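Local structure of rhamnosidase B (Bacillus sp., 2OKX) at residues G38-H43 against Y76-Q81; C146-G151 against Y571-W576; D194-T199 against T530-E535; E562-D567 against V597-N602. The protein hydrolyses alpha-L-rhamnosidic bonds, as a glycoside hydrolase family 78 enzyme that probably releases terminal L-rhamnose from glycosides. All blocks are in the same frame, centred on the assembly; numbering follows the deposited sequence.

Interaction 1: residues G38-H43 against Y76-Q81; sequences GPAMLH and YDIGGQ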
loop_
_atom_site.group_PDB
_atom_site.type_symbol
_atom_site.label_atom_id
_atom_site.label_comp_id
_atom_site.label_asym_id
_atom_site.label_seq_id
_atom_site.Cartn_x
_atom_site.Cartn_y
_atom_site.Cartn_z
ATOM N N GLY A 38 -26.284 30.859 2.964
ATOM C CA GLY A 38 -25.308 30.039 2.269
ATOM C C GLY A 38 -25.076 28.711 2.958
ATOM O O GLY A 38 -25.676 28.441 4.003
ATOM N N PRO A 39 -24.209 27.853 2.396
ATOM C CA PRO A 39 -23.915 26.544 2.985
ATOM C C PRO A 39 -23.024 26.646 4.215
ATOM O O PRO A 39 -22.119 27.478 4.272
ATOM C CB PRO A 39 -23.221 25.811 1.844
ATOM C CG PRO A 39 -22.454 26.908 1.188
ATOM C CD PRO A 39 -23.469 28.035 1.134
ATOM N N ALA A 40 -23.295 25.804 5.203
ATOM C CA ALA A 40 -22.500 25.783 6.417
ATOM C C ALA A 40 -21.334 24.842 6.135
ATOM O O ALA A 40 -21.509 23.624 6.076
ATOM C CB ALA A 40 -23.333 25.267 7.582
ATOM N N MET A 41 -20.150 25.415 5.944
ATOM C CA MET A 41 -18.960 24.631 5.648
ATOM C C MET A 41 -18.116 24.350 6.888
ATOM O O MET A 41 -17.951 25.213 7.754
ATOM C CB MET A 41 -18.092 25.355 4.611
ATOM C CG MET A 41 -18.778 25.625 3.280
ATOM S SD MET A 41 -19.422 24.120 2.506
ATOM C CE MET A 41 -17.888 23.338 1.954
ATOM N N LEU A 42 -17.591 23.132 6.962
ATOM C CA LEU A 42 -16.737 22.723 8.068
ATOM C C LEU A 42 -15.385 22.370 7.458
ATOM O O LEU A 42 -15.251 21.372 6.744
ATOM C CB LEU A 42 -17.334 21.513 8.791
ATOM C CG LEU A 42 -16.709 21.127 10.136
ATOM C CD1 LEU A 42 -17.626 20.167 10.877
ATOM C CD2 LEU A 42 -15.338 20.499 9.914
ATOM N N HIS A 43 -14.394 23.213 7.729
ATOM C CA HIS A 43 -13.040 23.032 7.218
ATOM C C HIS A 43 -12.219 22.352 8.301
ATOM O O HIS A 43 -12.209 22.793 9.448
ATOM C CB HIS A 43 -12.447 24.394 6.874
ATOM C CG HIS A 43 -13.332 25.226 5.999
ATOM N ND1 HIS A 43 -13.475 24.997 4.647
ATOM C CD2 HIS A 43 -14.129 26.283 6.288
ATOM C CE1 HIS A 43 -14.318 25.878 4.140
ATOM N NE2 HIS A 43 -14.729 26.671 5.115
ATOM N N TYR A 76 -16.314 20.269 4.350
ATOM C CA TYR A 76 -17.594 19.576 4.215
ATOM C C TYR A 76 -18.795 20.499 4.311
ATOM O O TYR A 76 -18.807 21.431 5.113
ATOM C CB TYR A 76 -17.779 18.525 5.309
ATOM C CG TYR A 76 -16.745 17.432 5.355
ATOM C CD1 TYR A 76 -15.508 17.638 5.965
ATOM C CD2 TYR A 76 -17.013 16.179 4.808
ATOM C CE1 TYR A 76 -14.562 16.619 6.032
ATOM C CE2 TYR A 76 -16.076 15.153 4.869
ATOM C CZ TYR A 76 -14.852 15.379 5.481
ATOM O OH TYR A 76 -13.918 14.371 5.529
ATOM N N ASP A 77 -19.808 20.231 3.496
ATOM C CA ASP A 77 -21.041 20.995 3.572
ATOM C C ASP A 77 -21.840 20.182 4.588
ATOM O O ASP A 77 -22.300 19.079 4.278
ATOM C CB ASP A 77 -21.777 20.997 2.236
ATOM C CG ASP A 77 -23.072 21.790 2.291
ATOM O OD1 ASP A 77 -23.774 21.714 3.323
ATOM O OD2 ASP A 77 -23.391 22.481 1.303
ATOM N N ILE A 78 -21.990 20.706 5.803
ATOM C CA ILE A 78 -22.714 19.988 6.848
ATOM C C ILE A 78 -24.166 20.415 7.030
ATOM O O ILE A 78 -24.768 20.139 8.065
ATOM C CB ILE A 78 -22.004 20.124 8.215
ATOM C CG1 ILE A 78 -21.841 21.606 8.570
ATOM C CG2 ILE A 78 -20.654 19.420 8.175
ATOM C CD1 ILE A 78 -21.287 21.843 9.956
ATOM N N GLY A 79 -24.732 21.070 6.022
ATOM C CA GLY A 79 -26.111 21.516 6.119
ATOM C C GLY A 79 -27.068 20.384 6.437
ATOM O O GLY A 79 -28.115 20.594 7.053
ATOM N N GLY A 80 -26.698 19.175 6.024
ATOM C CA GLY A 80 -27.539 18.019 6.263
ATOM C C GLY A 80 -27.560 17.537 7.698
ATOM O O GLY A 80 -28.556 16.971 8.143
ATOM N N GLN A 81 -26.471 17.751 8.429
ATOM C CA GLN A 81 -26.405 17.315 9.820
ATOM C C GLN A 81 -26.662 18.454 10.802
ATOM O O GLN A 81 -26.858 18.221 11.993
ATOM C CB GLN A 81 -25.036 16.690 10.125
ATOM C CG GLN A 81 -24.722 15.414 9.349
ATOM C CD GLN A 81 -24.195 15.678 7.944
ATOM O OE1 GLN A 81 -23.980 14.745 7.166
ATOM N NE2 GLN A 81 -23.977 16.944 7.617
HETATM O O HOH W 1 -25.281 23.937 4.220
#
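L42 and I78 meet with their side chains crossing at about a right angle: CG2 of I78 lies 4.0 Å from CB of L42, and both I78 CG2 and CD1 sit against L42 CD1. CG1 of I78 stands between its own backbone N and carbonyl carbon (chi1 56°), which turns it to A40, where it lies 4.1 Å from A40 CB. An alanine in place of I78 removes the CG1, CG2 and CD1 contacts with A40 and L42 and would probably open a gap between them. The backbones run as an antiparallel ladder joining strands 41-47 and 70-77 of a five-stranded sheet in the N-terminal domain. L42 and Y76 form a hydrogen-bonded pair, L42 N to Y76 O and Y76 N to L42 O, both 2.8 Å; I78 N gives a third bond to A40 O at 3.0 Å. M41 and D77 make the non-hydrogen-bonded pair on the other face. There M41's bend at chi2 (-56°) brings SD to 3.7 Å from D77 CA, and that at chi3 carries CE to the carbonyl of Y76. The Y76 ring has L42 O at its edge, in plane; further out its OH bonds Y50 OH. D77 OD1 accepts from G79 N at 2.9 Å, an Asx turn leading out of the paired residues, and a water joins that oxygen to A40 N.

Interaction 2: residues C146-G151 against Y571-W576; sequences CQQGFG and YEQVFW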
loop_
_atom_site.group_PDB
_atom_site.type_symbol
_atom_site.label_atom_id
_atom_site.label_comp_id
_atom_site.label_asym_id
_atom_site.label_seq_id
_atom_site.Cartn_x
_atom_site.Cartn_y
_atom_site.Cartn_z
ATOM N N CYS A 146 6.070 -1.491 8.019
ATOM C CA CYS A 146 7.050 -0.422 7.881
ATOM C C CYS A 146 6.455 0.738 7.091
ATOM O O CYS A 146 6.859 1.887 7.266
ATOM C CB CYS A 146 8.325 -0.933 7.193
ATOM S SG CYS A 146 8.134 -1.483 5.469
ATOM N N GLN A 147 5.472 0.438 6.243
ATOM C CA GLN A 147 4.845 1.460 5.409
ATOM C C GLN A 147 3.648 2.161 6.036
ATOM O O GLN A 147 3.318 3.286 5.655
ATOM C CB GLN A 147 4.365 0.856 4.073
ATOM C CG GLN A 147 5.398 0.037 3.297
ATOM C CD GLN A 147 5.362 -1.435 3.651
ATOM O OE1 GLN A 147 4.720 -1.833 4.624
ATOM N NE2 GLN A 147 6.060 -2.255 2.867
ATOM N N GLN A 148 3.007 1.518 7.005
ATOM C CA GLN A 148 1.789 2.079 7.571
ATOM C C GLN A 148 1.753 2.475 9.047
ATOM O O GLN A 148 2.786 2.698 9.672
ATOM C CB GLN A 148 0.648 1.107 7.264
ATOM C CG GLN A 148 0.768 0.478 5.870
ATOM C CD GLN A 148 -0.568 0.021 5.321
ATOM O OE1 GLN A 148 -0.702 -1.094 4.802
ATOM N NE2 GLN A 148 -1.565 0.883 5.428
ATOM N N GLY A 149 0.538 2.568 9.584
ATOM C CA GLY A 149 0.353 2.953 10.973
ATOM C C GLY A 149 0.367 1.806 11.964
ATOM O O GLY A 149 1.348 1.070 12.054
ATOM N N PHE A 150 -0.729 1.638 12.696
ATOM C CA PHE A 150 -0.816 0.587 13.709
ATOM C C PHE A 150 -2.107 -0.225 13.661
ATOM O O PHE A 150 -3.167 0.299 13.319
ATOM C CB PHE A 150 -0.710 1.215 15.105
ATOM C CG PHE A 150 0.566 1.972 15.341
ATOM C CD1 PHE A 150 1.644 1.365 15.977
ATOM C CD2 PHE A 150 0.694 3.291 14.922
ATOM C CE1 PHE A 150 2.830 2.058 16.195
ATOM C CE2 PHE A 150 1.879 3.997 15.132
ATOM C CZ PHE A 150 2.948 3.378 15.770
ATOM N N GLY A 151 -2.000 -1.507 14.007
ATOM C CA GLY A 151 -3.168 -2.372 14.073
ATOM C C GLY A 151 -3.630 -2.158 15.502
ATOM O O GLY A 151 -2.845 -2.344 16.432
ATOM N N TYR A 571 -0.626 -4.814 1.877
ATOM C CA TYR A 571 0.676 -4.540 2.476
ATOM C C TYR A 571 1.109 -3.090 2.658
ATOM O O TYR A 571 1.617 -2.735 3.725
ATOM C CB TYR A 571 1.792 -5.270 1.712
ATOM C CG TYR A 571 1.672 -6.779 1.737
ATOM C CD1 TYR A 571 0.892 -7.451 0.798
ATOM C CD2 TYR A 571 2.290 -7.527 2.739
ATOM C CE1 TYR A 571 0.724 -8.832 0.857
ATOM C CE2 TYR A 571 2.128 -8.908 2.812
ATOM C CZ TYR A 571 1.342 -9.554 1.872
ATOM O OH TYR A 571 1.138 -10.911 1.967
ATOM N N GLU A 572 0.897 -2.241 1.653
ATOM C CA GLU A 572 1.389 -0.871 1.760
ATOM C C GLU A 572 0.432 0.324 1.704
ATOM O O GLU A 572 0.531 1.221 2.547
ATOM C CB GLU A 572 2.504 -0.680 0.722
ATOM C CG GLU A 572 3.388 -1.923 0.568
ATOM C CD GLU A 572 4.704 -1.648 -0.139
ATOM O OE1 GLU A 572 5.356 -2.620 -0.581
ATOM O OE2 GLU A 572 5.097 -0.469 -0.242
ATOM N N GLN A 573 -0.474 0.353 0.726
ATOM C CA GLN A 573 -1.402 1.479 0.586
ATOM C C GLN A 573 -0.572 2.749 0.364
ATOM O O GLN A 573 -0.940 3.844 0.804
ATOM C CB GLN A 573 -2.265 1.626 1.847
ATOM C CG GLN A 573 -3.277 0.495 2.053
ATOM C CD GLN A 573 -3.875 0.475 3.456
ATOM O OE1 GLN A 573 -4.108 1.520 4.063
ATOM N NE2 GLN A 573 -4.143 -0.724 3.966
ATOM N N VAL A 574 0.548 2.579 -0.334
ATOM C CA VAL A 574 1.480 3.669 -0.623
ATOM C C VAL A 574 1.421 4.174 -2.062
ATOM O O VAL A 574 1.291 3.388 -3.002
ATOM C CB VAL A 574 2.939 3.220 -0.336
ATOM C CG1 VAL A 574 3.931 4.284 -0.806
ATOM C CG2 VAL A 574 3.118 2.963 1.155
ATOM N N PHE A 575 1.520 5.490 -2.232
ATOM C CA PHE A 575 1.526 6.056 -3.567
ATOM C C PHE A 575 2.928 5.906 -4.151
ATOM O O PHE A 575 3.810 6.739 -3.911
ATOM C CB PHE A 575 1.115 7.536 -3.545
ATOM C CG PHE A 575 1.443 8.285 -4.817
ATOM C CD1 PHE A 575 1.441 7.640 -6.053
ATOM C CD2 PHE A 575 1.760 9.640 -4.773
ATOM C CE1 PHE A 575 1.754 8.336 -7.226
ATOM C CE2 PHE A 575 2.072 10.346 -5.936
ATOM C CZ PHE A 575 2.071 9.691 -7.165
ATOM N N TRP A 576 3.133 4.823 -4.892
ATOM C CA TRP A 576 4.408 4.584 -5.544
ATOM C C TRP A 576 4.295 5.211 -6.927
ATOM O O TRP A 576 3.362 4.927 -7.679
ATOM C CB TRP A 576 4.692 3.088 -5.655
ATOM C CG TRP A 576 5.267 2.485 -4.404
ATOM C CD1 TRP A 576 4.579 1.939 -3.354
ATOM C CD2 TRP A 576 6.656 2.309 -4.108
ATOM N NE1 TRP A 576 5.461 1.419 -2.429
ATOM C CE2 TRP A 576 6.741 1.632 -2.871
ATOM C CE3 TRP A 576 7.842 2.650 -4.775
ATOM C CZ2 TRP A 576 7.965 1.286 -2.288
ATOM C CZ3 TRP A 576 9.062 2.306 -4.194
ATOM C CH2 TRP A 576 9.112 1.629 -2.963
#
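Q147 crosses E572 obliquely in van der Waals contact, CD of Q147 3.7 Å from E572 CG, with the amide and carboxylate planes 28° apart. CB of Q147 adds an apolar touch, 3.8 Å from V574 CG2. Polar groups come close round Q148. Its chain, extended beyond CG, reaches the backbone of Y571 and E572, bringing CD to 3.2 Å from the carbonyl O of E572 and the amide in among Y571 O and the end of Q573. Q148 and Q573 cross at about a right angle, and their amide planes stand 81° apart. Q573 is held from elsewhere: its NE2 bonds P569 O and R502 O. Within 571-576 one bond is clear, W576 NE1 to E572 OE2 at 2.9 Å; the acceptor lies in the indole plane, while the donor stands above the carboxylate plane. E572 OE1 makes a salt bridge with R858, and D567 OD2 comes close to OE2. A glycerol, probably from the crystallisation liquor, is hydrogen-bonded to E572 OE1. Two loops, one from the N-terminal domain and one between helices 544-559 and 577-590 of the catalytic domain, thus meet in a buried contact beside an acid-rich pocket, consistent with the sugar-binding cleft of a six-hairpin glycosidase.

Interaction 3: residues D194-T199 against T530-E535; sequences DIPFLT and TYPVAE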
loop_
_atom_site.group_PDB
_atom_site.type_symbol
_atom_site.label_atom_id
_atom_site.label_comp_id
_atom_site.label_asym_id
_atom_site.label_seq_id
_atom_site.Cartn_x
_atom_site.Cartn_y
_atom_site.Cartn_z
ATOM N N ASP A 194 -7.293 18.559 -2.844
ATOM C CA ASP A 194 -7.390 18.674 -4.298
ATOM C C ASP A 194 -8.099 17.534 -5.040
ATOM O O ASP A 194 -7.825 17.282 -6.216
ATOM C CB ASP A 194 -5.998 18.912 -4.909
ATOM C CG ASP A 194 -4.966 17.897 -4.449
ATOM O OD1 ASP A 194 -3.841 17.911 -4.991
ATOM O OD2 ASP A 194 -5.270 17.091 -3.547
ATOM N N ILE A 195 -9.006 16.851 -4.348
ATOM C CA ILE A 195 -9.802 15.774 -4.940
ATOM C C ILE A 195 -11.106 15.666 -4.163
ATOM O O ILE A 195 -11.198 16.123 -3.027
ATOM C CB ILE A 195 -9.120 14.377 -4.861
ATOM C CG1 ILE A 195 -8.665 14.093 -3.426
ATOM C CG2 ILE A 195 -7.988 14.278 -5.857
ATOM C CD1 ILE A 195 -8.433 12.616 -3.144
ATOM N N PRO A 196 -12.139 15.069 -4.774
ATOM C CA PRO A 196 -13.412 14.929 -4.064
ATOM C C PRO A 196 -13.226 13.930 -2.928
ATOM O O PRO A 196 -12.136 13.382 -2.757
ATOM C CB PRO A 196 -14.358 14.420 -5.151
ATOM C CG PRO A 196 -13.448 13.655 -6.063
ATOM C CD PRO A 196 -12.238 14.558 -6.151
ATOM N N PHE A 197 -14.280 13.693 -2.153
ATOM C CA PHE A 197 -14.200 12.763 -1.035
ATOM C C PHE A 197 -14.283 11.306 -1.475
ATOM O O PHE A 197 -14.826 10.992 -2.533
ATOM C CB PHE A 197 -15.304 13.069 -0.018
ATOM C CG PHE A 197 -15.075 14.342 0.760
ATOM C CD1 PHE A 197 -13.954 14.482 1.573
ATOM C CD2 PHE A 197 -15.975 15.398 0.676
ATOM C CE1 PHE A 197 -13.730 15.657 2.293
ATOM C CE2 PHE A 197 -15.761 16.578 1.393
ATOM C CZ PHE A 197 -14.634 16.705 2.204
ATOM N N LEU A 198 -13.733 10.416 -0.654
ATOM C CA LEU A 198 -13.743 8.994 -0.964
ATOM C C LEU A 198 -15.115 8.395 -0.690
ATOM O O LEU A 198 -15.949 8.988 -0.001
ATOM C CB LEU A 198 -12.690 8.252 -0.128
ATOM C CG LEU A 198 -11.228 8.719 -0.223
ATOM C CD1 LEU A 198 -10.324 7.684 0.443
ATOM C CD2 LEU A 198 -10.826 8.899 -1.680
ATOM N N THR A 199 -15.350 7.214 -1.243
ATOM C CA THR A 199 -16.613 6.530 -1.037
ATOM C C THR A 199 -16.515 5.798 0.290
ATOM O O THR A 199 -15.456 5.719 0.897
ATOM C CB THR A 199 -16.856 5.435 -2.096
ATOM O OG1 THR A 199 -15.929 4.366 -1.876
ATOM C CG2 THR A 199 -16.664 5.970 -3.499
ATOM N N THR A 530 -12.960 3.813 -1.594
ATOM C CA THR A 530 -12.042 4.081 -2.694
ATOM C C THR A 530 -12.310 5.469 -3.250
ATOM O O THR A 530 -13.243 6.152 -2.833
ATOM C CB THR A 530 -12.230 3.092 -3.870
ATOM O OG1 THR A 530 -13.453 3.399 -4.556
ATOM C CG2 THR A 530 -12.295 1.651 -3.368
ATOM N N TYR A 531 -11.483 5.881 -4.203
ATOM C CA TYR A 531 -11.675 7.160 -4.857
ATOM C C TYR A 531 -13.045 7.002 -5.515
ATOM O O TYR A 531 -13.422 5.895 -5.894
ATOM C CB TYR A 531 -10.586 7.374 -5.912
ATOM C CG TYR A 531 -10.627 8.734 -6.568
ATOM C CD1 TYR A 531 -11.388 8.957 -7.718
ATOM C CD2 TYR A 531 -9.931 9.811 -6.016
ATOM C CE1 TYR A 531 -11.452 10.219 -8.302
ATOM C CE2 TYR A 531 -9.992 11.078 -6.585
ATOM C CZ TYR A 531 -10.752 11.275 -7.728
ATOM O OH TYR A 531 -10.801 12.526 -8.299
ATOM N N PRO A 532 -13.817 8.095 -5.641
ATOM C CA PRO A 532 -15.141 7.993 -6.262
ATOM C C PRO A 532 -15.091 7.651 -7.748
ATOM O O PRO A 532 -14.880 8.521 -8.588
ATOM C CB PRO A 532 -15.755 9.367 -5.995
ATOM C CG PRO A 532 -14.558 10.272 -6.013
ATOM C CD PRO A 532 -13.537 9.481 -5.221
ATOM N N VAL A 533 -15.282 6.373 -8.064
ATOM C CA VAL A 533 -15.270 5.923 -9.449
ATOM C C VAL A 533 -16.571 5.216 -9.799
ATOM O O VAL A 533 -17.128 4.476 -8.983
ATOM C CB VAL A 533 -14.106 4.934 -9.725
ATOM C CG1 VAL A 533 -12.771 5.640 -9.594
ATOM C CG2 VAL A 533 -14.188 3.753 -8.757
ATOM N N ALA A 534 -17.059 5.461 -11.008
ATOM C CA ALA A 534 -18.269 4.816 -11.493
ATOM C C ALA A 534 -17.805 3.953 -12.665
ATOM O O ALA A 534 -16.804 4.262 -13.306
ATOM C CB ALA A 534 -19.290 5.855 -11.956
ATOM N N GLU A 535 -18.519 2.869 -12.938
ATOM C CA GLU A 535 -18.126 1.974 -14.016
ATOM C C GLU A 535 -18.504 2.526 -15.381
ATOM O O GLU A 535 -19.244 1.901 -16.142
ATOM C CB GLU A 535 -18.735 0.588 -13.764
ATOM C CG GLU A 535 -18.155 -0.038 -12.489
ATOM C CD GLU A 535 -18.615 -1.465 -12.212
ATOM O OE1 GLU A 535 -18.025 -2.094 -11.316
ATOM O OE2 GLU A 535 -19.557 -1.957 -12.863
#
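The Y531 ring meets I195 at its edge, where CG2 of I195 lies in the ring plane, 3.8 Å from CE2. P532 CD, from the next residue in the chain, sits over one face of the same ring, 3.2 Å above the plane and offset toward the rim. At the phenol end P196 crosses the tyrosine at about a right angle, its CD 3.3 Å from Y531 OH, while P196 CG rests on P532 CG at 3.6 Å. At the far end T199 and T530 pair through two bonds: T199 N gives to T530 O at 2.8 Å, nearly straight at 174°, and T530 N gives to T199 OG1 at 3.0 Å. CG2 of T199 reaches P532 CA at 3.7 Å. An alanine in place of T199 would probably leave T530 N without its acceptor and P532 without the methyl that packs on it. These bonds lie just outside the antiparallel pair of strands 201-203 and 520-528. Helix 595-603 also packs here, with E595 touching P196 and Y531, I596 touching Y531, and R599 touching I195; F197 stacks on Y76 of strand 70-77.

Interaction 4: residues E562-D567 against V597-N602; sequences EDTFVD and VERCLN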
loop_
_atom_site.group_PDB
_atom_site.type_symbol
_atom_site.label_atom_id
_atom_site.label_comp_id
_atom_site.label_asym_id
_atom_site.label_seq_id
_atom_site.Cartn_x
_atom_site.Cartn_y
_atom_site.Cartn_z
ATOM N N GLU A 562 -7.124 5.374 -3.835
ATOM C CA GLU A 562 -7.568 5.935 -2.559
ATOM C C GLU A 562 -7.523 7.444 -2.781
ATOM O O GLU A 562 -7.999 7.926 -3.806
ATOM C CB GLU A 562 -6.601 5.537 -1.435
ATOM C CG GLU A 562 -6.439 4.028 -1.253
ATOM C CD GLU A 562 -5.561 3.658 -0.067
ATOM O OE1 GLU A 562 -5.327 2.447 0.133
ATOM O OE2 GLU A 562 -5.105 4.568 0.666
ATOM N N ASP A 563 -6.952 8.189 -1.837
ATOM C CA ASP A 563 -6.832 9.636 -2.009
ATOM C C ASP A 563 -5.745 9.863 -3.064
ATOM O O ASP A 563 -5.604 10.956 -3.620
ATOM C CB ASP A 563 -6.455 10.305 -0.689
ATOM C CG ASP A 563 -5.171 9.763 -0.113
ATOM O OD1 ASP A 563 -4.158 10.495 -0.136
ATOM O OD2 ASP A 563 -5.175 8.602 0.350
ATOM N N THR A 564 -4.978 8.808 -3.325
ATOM C CA THR A 564 -3.927 8.810 -4.340
ATOM C C THR A 564 -3.916 7.389 -4.886
ATOM O O THR A 564 -4.547 6.500 -4.312
ATOM C CB THR A 564 -2.515 9.050 -3.752
ATOM O OG1 THR A 564 -2.185 7.975 -2.863
ATOM C CG2 THR A 564 -2.445 10.375 -3.006
ATOM N N PHE A 565 -3.226 7.169 -6.000
ATOM C CA PHE A 565 -3.107 5.812 -6.512
ATOM C C PHE A 565 -2.201 5.154 -5.475
ATOM O O PHE A 565 -1.404 5.841 -4.833
ATOM C CB PHE A 565 -2.390 5.786 -7.868
ATOM C CG PHE A 565 -3.238 6.247 -9.017
ATOM C CD1 PHE A 565 -2.975 7.455 -9.654
ATOM C CD2 PHE A 565 -4.293 5.464 -9.473
ATOM C CE1 PHE A 565 -3.753 7.879 -10.733
ATOM C CE2 PHE A 565 -5.079 5.876 -10.552
ATOM C CZ PHE A 565 -4.806 7.088 -11.183
ATOM N N VAL A 566 -2.323 3.846 -5.288
ATOM C CA VAL A 566 -1.453 3.147 -4.349
ATOM C C VAL A 566 -0.994 1.860 -5.014
ATOM O O VAL A 566 -1.619 1.390 -5.968
ATOM C CB VAL A 566 -2.159 2.809 -3.000
ATOM C CG1 VAL A 566 -2.507 4.085 -2.262
ATOM C CG2 VAL A 566 -3.405 1.975 -3.242
ATOM N N ASP A 567 0.114 1.309 -4.537
ATOM C CA ASP A 567 0.640 0.073 -5.099
ATOM C C ASP A 567 -0.325 -1.078 -4.823
ATOM O O ASP A 567 -0.617 -1.877 -5.712
ATOM C CB ASP A 567 2.031 -0.231 -4.515
ATOM C CG ASP A 567 2.028 -0.339 -2.991
ATOM O OD1 ASP A 567 1.236 0.373 -2.340
ATOM O OD2 ASP A 567 2.839 -1.121 -2.443
ATOM N N VAL A 597 -5.272 11.810 -10.762
ATOM C CA VAL A 597 -4.014 11.738 -11.485
ATOM C C VAL A 597 -3.199 13.016 -11.280
ATOM O O VAL A 597 -2.021 12.951 -10.930
ATOM C CB VAL A 597 -4.240 11.518 -12.998
ATOM C CG1 VAL A 597 -2.906 11.456 -13.712
ATOM C CG2 VAL A 597 -5.034 10.227 -13.228
ATOM N N GLU A 598 -3.817 14.176 -11.485
ATOM C CA GLU A 598 -3.081 15.422 -11.303
ATOM C C GLU A 598 -2.605 15.574 -9.861
ATOM O O GLU A 598 -1.483 16.021 -9.617
ATOM C CB GLU A 598 -3.923 16.639 -11.695
ATOM C CG GLU A 598 -3.122 17.933 -11.562
ATOM C CD GLU A 598 -3.828 19.156 -12.101
ATOM O OE1 GLU A 598 -3.341 20.270 -11.823
ATOM O OE2 GLU A 598 -4.853 19.012 -12.802
ATOM N N ARG A 599 -3.454 15.203 -8.908
ATOM C CA ARG A 599 -3.081 15.294 -7.498
ATOM C C ARG A 599 -1.794 14.516 -7.255
ATOM O O ARG A 599 -0.885 15.000 -6.592
ATOM C CB ARG A 599 -4.193 14.739 -6.597
ATOM C CG ARG A 599 -3.745 14.490 -5.156
ATOM C CD ARG A 599 -4.883 14.043 -4.248
ATOM N NE ARG A 599 -4.366 13.383 -3.050
ATOM C CZ ARG A 599 -3.672 13.988 -2.090
ATOM N NH1 ARG A 599 -3.413 15.289 -2.173
ATOM N NH2 ARG A 599 -3.209 13.280 -1.065
ATOM N N CYS A 600 -1.717 13.309 -7.804
ATOM C CA CYS A 600 -0.532 12.481 -7.629
ATOM C C CYS A 600 0.695 13.077 -8.305
ATOM O O CYS A 600 1.779 13.100 -7.719
ATOM C CB CYS A 600 -0.789 11.070 -8.163
ATOM S SG CYS A 600 -1.975 10.139 -7.151
ATOM N N LEU A 601 0.527 13.552 -9.535
ATOM C CA LEU A 601 1.639 14.143 -10.268
ATOM C C LEU A 601 2.179 15.375 -9.538
ATOM O O LEU A 601 3.386 15.614 -9.524
ATOM C CB LEU A 601 1.197 14.526 -11.683
ATOM C CG LEU A 601 0.694 13.386 -12.576
ATOM C CD1 LEU A 601 0.272 13.945 -13.924
ATOM C CD2 LEU A 601 1.778 12.337 -12.751
ATOM N N ASN A 602 1.283 16.147 -8.930
ATOM C CA ASN A 602 1.670 17.356 -8.204
ATOM C C ASN A 602 2.393 17.077 -6.886
ATOM O O ASN A 602 3.141 17.922 -6.399
ATOM C CB ASN A 602 0.436 18.228 -7.926
ATOM C CG ASN A 602 -0.062 18.961 -9.164
ATOM O OD1 ASN A 602 -1.208 19.411 -9.212
ATOM N ND2 ASN A 602 0.800 19.093 -10.165
#
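R599 grips D563 side-on with two nitrogens, each on a different oxygen. NE gives to the carbonyl O of D563 at 2.8 Å, with the oxygen in the guanidinium plane and the donor 43° out of the carbonyl plane. NH2 makes a salt bridge with D563 OD1 at 3.1 Å, using the anti lone pair of that oxygen. The arginine chain is extended from CG to NE, with CG anti to the backbone N (chi1 166°), and runs from the helix to the loop. Neither charge depends on this pair alone: D563 OD1 also takes a salt bridge from R65, and R599 NH1 has one with D194, while F72 makes a cation-pi contact with the guanidinium. The three arms of this small network come from different parts of the chain, since 562-567 is the loop between helices 544-559 and 577-590 of the six-hairpin glycosidase domain, 597-602 belongs to helix 595-603, and R65, F72 and D194 belong to the N-terminal region. Within the loop T564 OG1 gives a hydrogen bond to F565 O at 3.0 Å. Sulfur contacts follow one helix residue along. C600 SG accepts from F565 N at 3.4 Å with an N-H...S angle of 164°, and it also stands 3.6 Å from T564 CB. The same sulfur lies 5.0 Å from the centroid of the F565 ring, obliquely placed. T564 CG2 lies beside the guanidinium in van der Waals contact, 3.6 Å from R599 NE. In the apolar packing V597 CG2 meets the edge of the F565 ring in plane, 3.7 Å from CE1.

Overall arrangement
Interactions 3 and 4 are close neighbours, their centres 11 Å apart, and are tied by the salt bridge from D194 OD2 to R599 NH1 at 2.9 Å. Interaction 2 joins interaction 4 where V574 O lies 2.8 Å from D567 N, probably a hydrogen bond; D567 and E572 both bind glycerol, which is consistent with, but does not prove, a sugar pocket here. Interaction 3 lies farther out, about 9 Å from interaction 2 between nearest atoms. Interaction 1 is the outlier, its centre 32 Å from that of interaction 2, yet it reaches interaction 3 through the stacked rings of Y76 and F197. Together they lead from the N-terminal domain to the catalytic domain.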